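Local coordinates for molybdate-binding protein MolA (PDB 3PSH) that binds molybdate and tungstate in the periplasm and serves the MolBCA ABC transporter in low-affinity molybdate import, at residues E97-K100 with Q101-V105; S74-I77 with E78-L81. All blocks are in the same frame, centred on the assembly; numbering follows the deposited sequence.

Overall arrangement
Interactions 1 and 2 sit on neighbouring helices of the lobe built on the parallel sheet with strands 87-91 and 109-112, their centres 10 Å apart and each about 25 Å from the centre of the chain. Interaction 2 starts helix 77-82, and interaction 1 covers most of helix 96-103, which follows it in the chain. Ile77 joins them: its CD1 lies 3.4 Å from Gln101 O, and its CG2 is 3.9 Å from Val105 CG2. Neither contact reaches the molybdate. In interaction 1 the side chain of Met98 is about 11 Å from that of His26, which binds molybdate, and interaction 2 lies away from the site.

Interaction 1. Residues E97-K100 with Q101-V105; sequences EMIK and QISDV
Lys100 and Asp104, one helical turn apart, form a salt bridge with NZ 3.0 Å from Asp104 OD2. The ammonium group approaches the syn lone pair of OD2, on the side of OD1. The lysine leaves the helix with CG anti to the backbone N (chi1 -176°) and stays extended as far as CE; a bend at the last torsion, chi4 -55°, then places NZ at the carboxylate. The aliphatic part takes part as well, since Lys100 CG packs 3.5 Å from Asp104 OD2. Both residues are exposed, so the pair is a surface ion pair.

Backbone hydrogen bonds run through the same turns. Gln101 N donates to Glu97 O, Ile102 N to Met98 O, Ser103 N to Ile99 O and Asp104 N to Lys100 O. The longest of the four is that of Ile102 N to Met98 O, at 3.3 Å. Gln101 CG, a methylene, lies 3.3 Å from Glu97 O, beside the oxygen that accepts from its own backbone N. Ile99 O may have a second partner: Ser103 OG lies 3.0 Å from it, with the hydroxyl turned beside the backbone N of its own residue (chi1 -64°), although its proton has another acceptor within reach. The Ser103 N-H bond to Ile99 O measures 2.9 Å. Past the last of these turns, Val105 N donates to Ile102 O.

Apolar contact within the helix is slight. Met98 CG and Ile102 CD1 are 4.5 Å apart, and both side chains are buried, Met98 packing on Val90 and Ile102 on Val88 of strand 87-91.

The arrangement is that of an amphipathic helix with an i to i+4 salt bridge on its solvent side, here the crossover helix of the beta-alpha-beta unit formed by strand 87-91, helix 96-103 and strand 109-112.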
loop_
_atom_site.group_PDB
_atom_site.type_symbol
_atom_site.label_atom_id
_atom_site.label_comp_id
_atom_site.label_asym_id
_atom_site.label_seq_id
_atom_site.Cartn_x
_atom_site.Cartn_y
_atom_site.Cartn_z
ATOM N N GLU A 97 -16.574 -10.923 -12.874
ATOM C CA GLU A 97 -17.828 -10.346 -13.431
ATOM C C GLU A 97 -17.663 -8.846 -13.733
ATOM O O GLU A 97 -18.216 -8.311 -14.673
ATOM C CB GLU A 97 -18.984 -10.606 -12.424
ATOM C CG GLU A 97 -20.284 -9.873 -12.745
ATOM C CD GLU A 97 -21.395 -10.106 -11.671
ATOM O OE1 GLU A 97 -21.097 -10.797 -10.654
ATOM O OE2 GLU A 97 -22.522 -9.593 -11.819
ATOM N N MET A 98 -16.891 -8.179 -12.921
ATOM C CA MET A 98 -16.645 -6.750 -13.015
ATOM C C MET A 98 -15.723 -6.496 -14.201
ATOM O O MET A 98 -15.966 -5.543 -14.974
ATOM C CB MET A 98 -15.962 -6.264 -11.708
ATOM C CG MET A 98 -15.458 -4.846 -11.835
ATOM S SD MET A 98 -14.515 -4.387 -10.321
ATOM C CE MET A 98 -13.870 -2.755 -10.763
ATOM N N ILE A 99 -14.620 -7.255 -14.309
ATOM C CA ILE A 99 -13.716 -7.101 -15.480
ATOM C C ILE A 99 -14.540 -7.343 -16.781
ATOM O O ILE A 99 -14.400 -6.583 -17.754
ATOM C CB ILE A 99 -12.550 -8.099 -15.390
ATOM C CG1 ILE A 99 -11.694 -7.562 -14.235
ATOM C CG2 ILE A 99 -11.787 -8.170 -16.724
ATOM C CD1 ILE A 99 -10.517 -8.536 -13.747
ATOM N N LYS A 100 -15.368 -8.387 -16.777
ATOM C CA LYS A 100 -16.207 -8.732 -17.943
ATOM C C LYS A 100 -17.169 -7.579 -18.263
ATOM O O LYS A 100 -17.314 -7.279 -19.439
ATOM C CB LYS A 100 -16.977 -10.048 -17.747
ATOM C CG LYS A 100 -17.794 -10.490 -19.022
ATOM C CD LYS A 100 -18.313 -11.897 -18.772
ATOM C CE LYS A 100 -19.245 -12.439 -19.892
ATOM N NZ LYS A 100 -20.416 -11.518 -20.155
ATOM N N GLN A 101 -17.827 -6.980 -17.252
ATOM C CA GLN A 101 -18.686 -5.736 -17.513
ATOM C C GLN A 101 -17.907 -4.692 -18.344
ATOM O O GLN A 101 -18.420 -4.149 -19.284
ATOM C CB GLN A 101 -19.286 -5.114 -16.263
ATOM C CG GLN A 101 -20.350 -5.981 -15.657
ATOM C CD GLN A 101 -21.157 -5.193 -14.703
ATOM O OE1 GLN A 101 -21.890 -4.310 -15.146
ATOM N NE2 GLN A 101 -20.999 -5.447 -13.355
ATOM N N ILE A 102 -16.683 -4.410 -17.950
ATOM C CA ILE A 102 -15.896 -3.363 -18.615
ATOM C C ILE A 102 -15.388 -3.841 -20.010
ATOM O O ILE A 102 -15.570 -3.100 -20.963
ATOM C CB ILE A 102 -14.706 -2.953 -17.681
ATOM C CG1 ILE A 102 -15.233 -2.420 -16.291
ATOM C CG2 ILE A 102 -13.861 -1.988 -18.402
ATOM C CD1 ILE A 102 -14.079 -2.337 -15.304
ATOM N N SER A 103 -14.946 -5.109 -20.132
ATOM C CA SER A 103 -14.490 -5.638 -21.417
ATOM C C SER A 103 -15.668 -5.717 -22.415
ATOM O O SER A 103 -15.449 -5.577 -23.585
ATOM C CB SER A 103 -13.973 -7.013 -21.203
ATOM O OG SER A 103 -12.838 -6.881 -20.352
ATOM N N ASP A 104 -16.852 -5.986 -21.921
ATOM C CA ASP A 104 -18.057 -6.082 -22.774
ATOM C C ASP A 104 -18.425 -4.723 -23.394
ATOM O O ASP A 104 -19.161 -4.704 -24.385
ATOM C CB ASP A 104 -19.292 -6.653 -22.045
ATOM C CG ASP A 104 -19.243 -8.136 -21.872
ATOM O OD1 ASP A 104 -18.398 -8.850 -22.432
ATOM O OD2 ASP A 104 -20.031 -8.639 -21.027
ATOM N N VAL A 105 -17.966 -3.602 -22.864
ATOM C CA VAL A 105 -18.243 -2.297 -23.478
ATOM C C VAL A 105 -16.929 -1.795 -24.121
ATOM O O VAL A 105 -16.855 -0.612 -24.446
ATOM C CB VAL A 105 -19.010 -1.270 -22.579
ATOM C CG1 VAL A 105 -20.398 -1.859 -22.283
ATOM C CG2 VAL A 105 -18.213 -1.015 -21.288
#

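Interaction 2. Residues S74-I77 with E78-L81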
loop_
_atom_site.group_PDB
_atom_site.type_symbol
_atom_site.label_atom_id
_atom_site.label_comp_id
_atom_site.label_asym_id
_atom_site.label_seq_id
_atom_site.Cartn_x
_atom_site.Cartn_y
_atom_site.Cartn_z
ATOM N N SER A 74 -16.639 -3.469 -7.724
ATOM C CA SER A 74 -17.937 -3.171 -8.437
ATOM C C SER A 74 -17.700 -2.013 -9.443
ATOM O O SER A 74 -16.819 -1.115 -9.249
ATOM C CB SER A 74 -19.092 -2.832 -7.464
ATOM O OG SER A 74 -18.912 -1.534 -6.834
ATOM N N VAL A 75 -18.503 -1.993 -10.533
ATOM C CA VAL A 75 -18.375 -0.892 -11.463
ATOM C C VAL A 75 -19.785 -0.501 -11.896
ATOM O O VAL A 75 -20.696 -1.371 -11.773
ATOM C CB VAL A 75 -17.502 -1.310 -12.645
ATOM C CG1 VAL A 75 -18.155 -2.542 -13.451
ATOM C CG2 VAL A 75 -17.202 -0.029 -13.607
ATOM N N ASN A 76 -19.942 0.791 -12.247
ATOM C CA ASN A 76 -21.266 1.344 -12.699
ATOM C C ASN A 76 -20.988 1.694 -14.180
ATOM O O ASN A 76 -20.461 2.791 -14.473
ATOM C CB ASN A 76 -21.685 2.565 -11.842
ATOM C CG ASN A 76 -22.970 3.221 -12.353
ATOM O OD1 ASN A 76 -23.359 2.989 -13.480
ATOM N ND2 ASN A 76 -23.701 3.927 -11.448
ATOM N N ILE A 77 -21.320 0.759 -15.070
ATOM C CA ILE A 77 -20.923 0.881 -16.512
ATOM C C ILE A 77 -21.612 2.133 -17.085
ATOM O O ILE A 77 -20.955 2.933 -17.773
ATOM C CB ILE A 77 -21.316 -0.337 -17.323
ATOM C CG1 ILE A 77 -20.493 -1.614 -16.947
ATOM C CG2 ILE A 77 -21.128 -0.173 -18.847
ATOM C CD1 ILE A 77 -18.939 -1.536 -17.220
ATOM N N GLU A 78 -22.905 2.346 -16.772
ATOM C CA GLU A 78 -23.502 3.604 -17.342
ATOM C C GLU A 78 -22.829 4.888 -16.891
ATOM O O GLU A 78 -22.742 5.803 -17.717
ATOM C CB GLU A 78 -25.022 3.754 -17.122
ATOM C CG GLU A 78 -25.832 2.520 -17.527
ATOM C CD GLU A 78 -26.245 2.578 -18.962
ATOM O OE1 GLU A 78 -25.845 3.530 -19.659
ATOM O OE2 GLU A 78 -26.871 1.594 -19.484
ATOM N N SER A 79 -22.347 5.024 -15.638
ATOM C CA SER A 79 -21.618 6.174 -15.240
ATOM C C SER A 79 -20.234 6.165 -15.927
ATOM O O SER A 79 -19.740 7.248 -16.310
ATOM C CB SER A 79 -21.372 6.207 -13.702
ATOM O OG SER A 79 -22.597 6.622 -13.070
ATOM N N LEU A 80 -19.642 4.984 -16.038
ATOM C CA LEU A 80 -18.263 4.872 -16.563
ATOM C C LEU A 80 -18.234 5.318 -18.060
ATOM O O LEU A 80 -17.390 6.166 -18.466
ATOM C CB LEU A 80 -17.825 3.423 -16.449
ATOM C CG LEU A 80 -16.440 3.093 -17.002
ATOM C CD1 LEU A 80 -15.329 3.880 -16.227
ATOM C CD2 LEU A 80 -16.128 1.624 -16.962
ATOM N N LEU A 81 -19.183 4.805 -18.862
ATOM C CA LEU A 81 -19.230 5.251 -20.267
ATOM C C LEU A 81 -19.378 6.771 -20.492
ATOM O O LEU A 81 -18.856 7.272 -21.495
ATOM C CB LEU A 81 -20.295 4.506 -21.109
ATOM C CG LEU A 81 -19.983 3.030 -21.271
ATOM C CD1 LEU A 81 -21.184 2.302 -21.867
ATOM C CD2 LEU A 81 -18.744 2.825 -22.230
HETATM O O HOH W 1 -24.634 0.899 -14.850
HETATM O O HOH W 2 -25.471 5.566 -13.830
#
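Residues 74-76 run in extended conformation into the first turn of helix 77-82, where the chain starts to coil at Ile77. Two i to i+4 bonds open the helix: Leu80 N donates to Asn76 O and Leu81 N to Ile77 O, each over 2.8 Å. Asn76 is the N-cap. Its side chain folds back over the turn, with CG anti to the backbone N (chi1 175°), and OD1 accepts from Ser79 N at 3.1 Å. The donor stands above the amide plane, 66° out of it, while the N-H itself points well at the oxygen. Water 1 donates to Asn76 OD1 and accepts from Glu78 N at 3.0 Å, giving that first-turn amide a partner too. Water 2 binds Ser79 OG and only weakly reaches Asn76 OD1.

On the apolar side, the side chains of Val75 and Leu80 cross at a slant, with CG2 of Val75 3.9 Å from CD2 of Leu80, and Ile77 CG2 meets Leu81 CD1 at the same distance. The buried Leu80 also packs on Pro69, Pro85 and Ile107, whereas Val75 and Ile77 extend the contact to Gln101 on helix 96-103.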